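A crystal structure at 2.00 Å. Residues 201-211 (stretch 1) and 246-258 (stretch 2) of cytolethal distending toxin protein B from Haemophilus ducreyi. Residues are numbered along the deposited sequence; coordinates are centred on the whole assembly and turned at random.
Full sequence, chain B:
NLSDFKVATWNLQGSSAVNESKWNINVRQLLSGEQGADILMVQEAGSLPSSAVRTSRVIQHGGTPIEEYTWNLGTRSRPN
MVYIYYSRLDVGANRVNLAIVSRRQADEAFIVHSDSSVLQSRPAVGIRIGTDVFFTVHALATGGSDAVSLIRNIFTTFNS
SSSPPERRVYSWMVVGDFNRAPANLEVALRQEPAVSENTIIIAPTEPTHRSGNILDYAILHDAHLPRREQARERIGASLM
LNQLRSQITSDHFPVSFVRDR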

# COMPACT_ATOMS: atom_id res chain seq x y z
N ILE B 201 4.24 11.80 -20.39
CA ILE B 201 4.62 10.80 -19.40
C ILE B 201 4.60 11.48 -18.02
O ILE B 201 5.21 12.53 -17.85
CB ILE B 201 6.06 10.28 -19.62
CG1 ILE B 201 6.19 9.56 -20.97
CG2 ILE B 201 6.45 9.34 -18.48
CD1 ILE B 201 5.44 8.30 -21.04
N ILE B 202 3.88 10.89 -17.07
CA ILE B 202 3.82 11.43 -15.71
C ILE B 202 4.42 10.35 -14.81
O ILE B 202 3.86 9.25 -14.68
CB ILE B 202 2.35 11.72 -15.25
CG1 ILE B 202 1.75 12.88 -16.07
CG2 ILE B 202 2.34 12.19 -13.81
CD1 ILE B 202 1.27 12.48 -17.42
N ALA B 203 5.54 10.68 -14.17
CA ALA B 203 6.25 9.72 -13.32
C ALA B 203 6.95 10.30 -12.09
O ALA B 203 7.32 11.46 -12.07
CB ALA B 203 7.29 8.96 -14.17
N PRO B 204 7.12 9.48 -11.05
CA PRO B 204 7.81 9.99 -9.85
C PRO B 204 9.27 10.16 -10.21
O PRO B 204 9.70 9.70 -11.26
CB PRO B 204 7.69 8.85 -8.83
CG PRO B 204 6.68 7.87 -9.43
CD PRO B 204 6.79 8.05 -10.92
N THR B 205 10.03 10.84 -9.36
CA THR B 205 11.48 10.98 -9.55
C THR B 205 12.11 10.13 -8.45
O THR B 205 13.33 10.08 -8.31
CB THR B 205 11.98 12.43 -9.39
OG1 THR B 205 11.56 12.94 -8.12
CG2 THR B 205 11.45 13.31 -10.52
N GLU B 206 11.27 9.50 -7.63
CA GLU B 206 11.74 8.62 -6.57
C GLU B 206 11.57 7.18 -7.08
O GLU B 206 10.69 6.90 -7.86
CB GLU B 206 10.91 8.77 -5.30
CG GLU B 206 11.03 10.10 -4.58
CD GLU B 206 10.40 10.04 -3.21
OE1 GLU B 206 9.19 10.34 -3.08
OE2 GLU B 206 11.11 9.66 -2.26
N PRO B 207 12.42 6.26 -6.61
CA PRO B 207 12.36 4.85 -7.02
C PRO B 207 10.96 4.25 -6.79
O PRO B 207 10.27 4.62 -5.83
CB PRO B 207 13.41 4.20 -6.12
CG PRO B 207 14.44 5.30 -5.94
CD PRO B 207 13.57 6.52 -5.72
N THR B 208 10.52 3.36 -7.68
CA THR B 208 9.21 2.69 -7.49
C THR B 208 9.44 1.20 -7.33
O THR B 208 8.49 0.42 -7.26
CB THR B 208 8.24 2.88 -8.69
OG1 THR B 208 8.72 2.14 -9.82
CG2 THR B 208 8.11 4.35 -9.06
N HIS B 209 10.71 0.80 -7.24
CA HIS B 209 11.08 -0.62 -7.10
C HIS B 209 12.32 -0.68 -6.22
O HIS B 209 13.11 0.27 -6.19
CB HIS B 209 11.35 -1.22 -8.48
CG HIS B 209 11.71 -2.67 -8.46
ND1 HIS B 209 12.96 -3.13 -8.80
CD2 HIS B 209 10.97 -3.77 -8.18
CE1 HIS B 209 12.99 -4.45 -8.73
NE2 HIS B 209 11.79 -4.87 -8.35
N ARG B 210 12.51 -1.78 -5.50
CA ARG B 210 13.63 -1.86 -4.60
C ARG B 210 15.00 -1.95 -5.23
O ARG B 210 16.01 -1.98 -4.54
CB ARG B 210 13.38 -2.99 -3.58
CG ARG B 210 12.23 -2.61 -2.62
CD ARG B 210 12.00 -3.61 -1.48
NE ARG B 210 10.70 -3.38 -0.83
CZ ARG B 210 10.35 -3.85 0.37
NH1 ARG B 210 11.22 -4.60 1.06
NH2 ARG B 210 9.14 -3.59 0.86
N SER B 211 15.04 -1.96 -6.56
CA SER B 211 16.31 -1.98 -7.27
C SER B 211 16.82 -0.54 -7.32
O SER B 211 17.97 -0.29 -7.65
CB SER B 211 16.09 -2.46 -8.70
OG SER B 211 15.18 -1.58 -9.35
N SER B 246 1.22 -0.25 6.71
CA SER B 246 1.88 -1.55 6.80
C SER B 246 3.07 -1.66 5.86
O SER B 246 3.29 -0.80 5.00
CB SER B 246 0.92 -2.67 6.36
OG SER B 246 -0.24 -2.76 7.17
N GLN B 247 3.81 -2.75 6.01
CA GLN B 247 4.91 -3.06 5.11
C GLN B 247 4.26 -3.20 3.72
O GLN B 247 3.08 -3.61 3.62
CB GLN B 247 5.52 -4.41 5.51
CG GLN B 247 6.39 -5.09 4.45
CD GLN B 247 7.65 -4.29 4.13
OE1 GLN B 247 7.57 -3.10 3.80
NE2 GLN B 247 8.81 -4.95 4.21
N ILE B 248 4.99 -2.83 2.67
CA ILE B 248 4.50 -2.99 1.30
C ILE B 248 4.96 -4.40 0.98
O ILE B 248 6.16 -4.68 1.01
CB ILE B 248 5.15 -1.98 0.33
CG1 ILE B 248 4.77 -0.56 0.74
CG2 ILE B 248 4.65 -2.23 -1.11
CD1 ILE B 248 5.22 0.49 -0.25
N THR B 249 4.01 -5.29 0.69
CA THR B 249 4.33 -6.70 0.46
C THR B 249 4.85 -7.15 -0.92
O THR B 249 4.68 -8.31 -1.30
CB THR B 249 3.14 -7.59 0.87
OG1 THR B 249 1.99 -7.25 0.09
CG2 THR B 249 2.81 -7.38 2.34
N SER B 250 5.46 -6.23 -1.66
CA SER B 250 6.08 -6.59 -2.94
C SER B 250 7.30 -5.66 -3.09
O SER B 250 7.49 -4.74 -2.29
CB SER B 250 5.12 -6.39 -4.11
OG SER B 250 5.17 -5.08 -4.58
N ASP B 251 8.13 -5.91 -4.09
CA ASP B 251 9.30 -5.07 -4.28
C ASP B 251 8.98 -3.75 -5.01
O ASP B 251 9.88 -2.97 -5.28
CB ASP B 251 10.40 -5.82 -5.04
CG ASP B 251 11.06 -6.90 -4.19
OD1 ASP B 251 10.99 -6.83 -2.94
OD2 ASP B 251 11.68 -7.81 -4.78
N HIS B 252 7.70 -3.53 -5.34
CA HIS B 252 7.28 -2.31 -6.02
C HIS B 252 6.50 -1.43 -5.04
O HIS B 252 5.77 -1.93 -4.17
CB HIS B 252 6.37 -2.62 -7.21
CG HIS B 252 7.07 -3.26 -8.37
ND1 HIS B 252 7.49 -2.54 -9.47
CD2 HIS B 252 7.43 -4.55 -8.59
CE1 HIS B 252 8.08 -3.36 -10.32
NE2 HIS B 252 8.06 -4.59 -9.81
N PHE B 253 6.65 -0.13 -5.19
CA PHE B 253 5.94 0.82 -4.34
C PHE B 253 4.74 1.32 -5.14
O PHE B 253 4.84 1.57 -6.34
CB PHE B 253 6.88 1.98 -3.99
CG PHE B 253 8.01 1.58 -3.08
CD1 PHE B 253 7.86 1.64 -1.70
CD2 PHE B 253 9.19 1.07 -3.60
CE1 PHE B 253 8.87 1.21 -0.85
CE2 PHE B 253 10.21 0.63 -2.76
CZ PHE B 253 10.04 0.70 -1.38
N PRO B 254 3.57 1.45 -4.49
CA PRO B 254 2.40 1.94 -5.23
C PRO B 254 2.65 3.39 -5.64
O PRO B 254 3.35 4.13 -4.95
CB PRO B 254 1.26 1.77 -4.22
CG PRO B 254 1.94 1.95 -2.91
CD PRO B 254 3.25 1.20 -3.08
N VAL B 255 2.09 3.78 -6.78
CA VAL B 255 2.26 5.13 -7.30
C VAL B 255 0.88 5.73 -7.58
O VAL B 255 0.03 5.04 -8.14
CB VAL B 255 3.06 5.09 -8.61
CG1 VAL B 255 3.21 6.51 -9.20
CG2 VAL B 255 4.44 4.46 -8.35
N SER B 256 0.66 6.98 -7.19
CA SER B 256 -0.64 7.60 -7.42
C SER B 256 -0.50 8.77 -8.40
O SER B 256 0.59 9.32 -8.58
CB SER B 256 -1.23 8.08 -6.10
OG SER B 256 -0.36 9.04 -5.53
N PHE B 257 -1.61 9.13 -9.03
CA PHE B 257 -1.65 10.21 -10.00
C PHE B 257 -2.88 11.02 -9.57
O PHE B 257 -4.00 10.56 -9.70
CB PHE B 257 -1.82 9.62 -11.41
CG PHE B 257 -0.77 8.57 -11.73
CD1 PHE B 257 0.47 8.93 -12.24
CD2 PHE B 257 -1.00 7.24 -11.41
CE1 PHE B 257 1.48 7.98 -12.41
CE2 PHE B 257 0.00 6.27 -11.57
CZ PHE B 257 1.24 6.63 -12.07
N VAL B 258 -2.62 12.22 -9.05
CA VAL B 258 -3.66 13.08 -8.49
C VAL B 258 -3.49 14.53 -8.95
O VAL B 258 -2.36 14.99 -9.13
CB VAL B 258 -3.58 13.04 -6.93
CG1 VAL B 258 -4.72 13.80 -6.30
CG2 VAL B 258 -3.60 11.58 -6.46
O HOH W 1 11.37 -7.62 -7.61
O HOH W 2 8.43 -2.12 -1.84

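The contact between these two stretches of cytolethal distending toxin protein B is a pairing, mostly of loop backbone, held by a single bridge, with apolar side chains packed toward one end and an arginine reaching across at the other. It illustrates a general principle: two chain segments need not form an extended sheet to be fixed in register, provided that a few backbone hydrogen bonds set the alignment and side chains fill the space around them.

The bridge joins H209 and H252, whose CA atoms lie 4.3 Å apart. The residues flanking H209 supply its hydrogen bonds. F253 N donates to T208 O at 2.8 Å with a nearly straight geometry, and R210 N donates to D251 O at 2.9 Å along a more bent path. Each acceptor also receives a CA-H...O contact, from H252 CA to T208 O and from H209 CA to D251 O, both at 3.2 Å. Both carbonyl oxygens thus serve two neighbouring hydrogens, as is common where strand-like backbones approach closely.

At the bridge the two histidine rings meet obliquely, their centroids 4.5 Å apart and their planes at 47°, with H209 CD2 over one face of the H252 ring and 3.4 Å from H252 NE2. The H209 ring is held from within its own stretch by a hydrogen bond between H209 ND1 and S211 OG, 2.8 Å long. On its other nitrogen, a water lies 2.9 Å from H209 NE2 and donates to D251 OD2 at 2.9 Å, tying the imidazole to the carboxylate across the interface.

R210 is covered more extensively by the opposing stretch than any other residue of stretch 1. Its aliphatic portion lies against F253, with R210 CG 3.8 Å from F253 CE2. At its polar end R210 NH2 makes a weak hydrogen bond to Q247 OE1 at 3.4 Å, while R210 NE donates to a water that in turn donates to S250 O, each link 2.8 Å. The D251 carboxylate adds only charge attraction to the guanidinium: D251 OD1 is 4.1 Å from R210 NE but well out of its plane, so no N-H points at it.

Toward the strand ends of the stretches, packing takes over from hydrogen bonding. V255 meets both T208 and P204, with T208 CG2 to V255 CG2 and P204 CG to V255 CG1 each 3.7 Å. Farther along, I202 CG2 approaches F257 CD1 at 4.1 Å, and I202 O sits at the edge of the phenylalanine ring, 3.5 Å from F257 CE1, where the ring hydrogens carry slight positive charge.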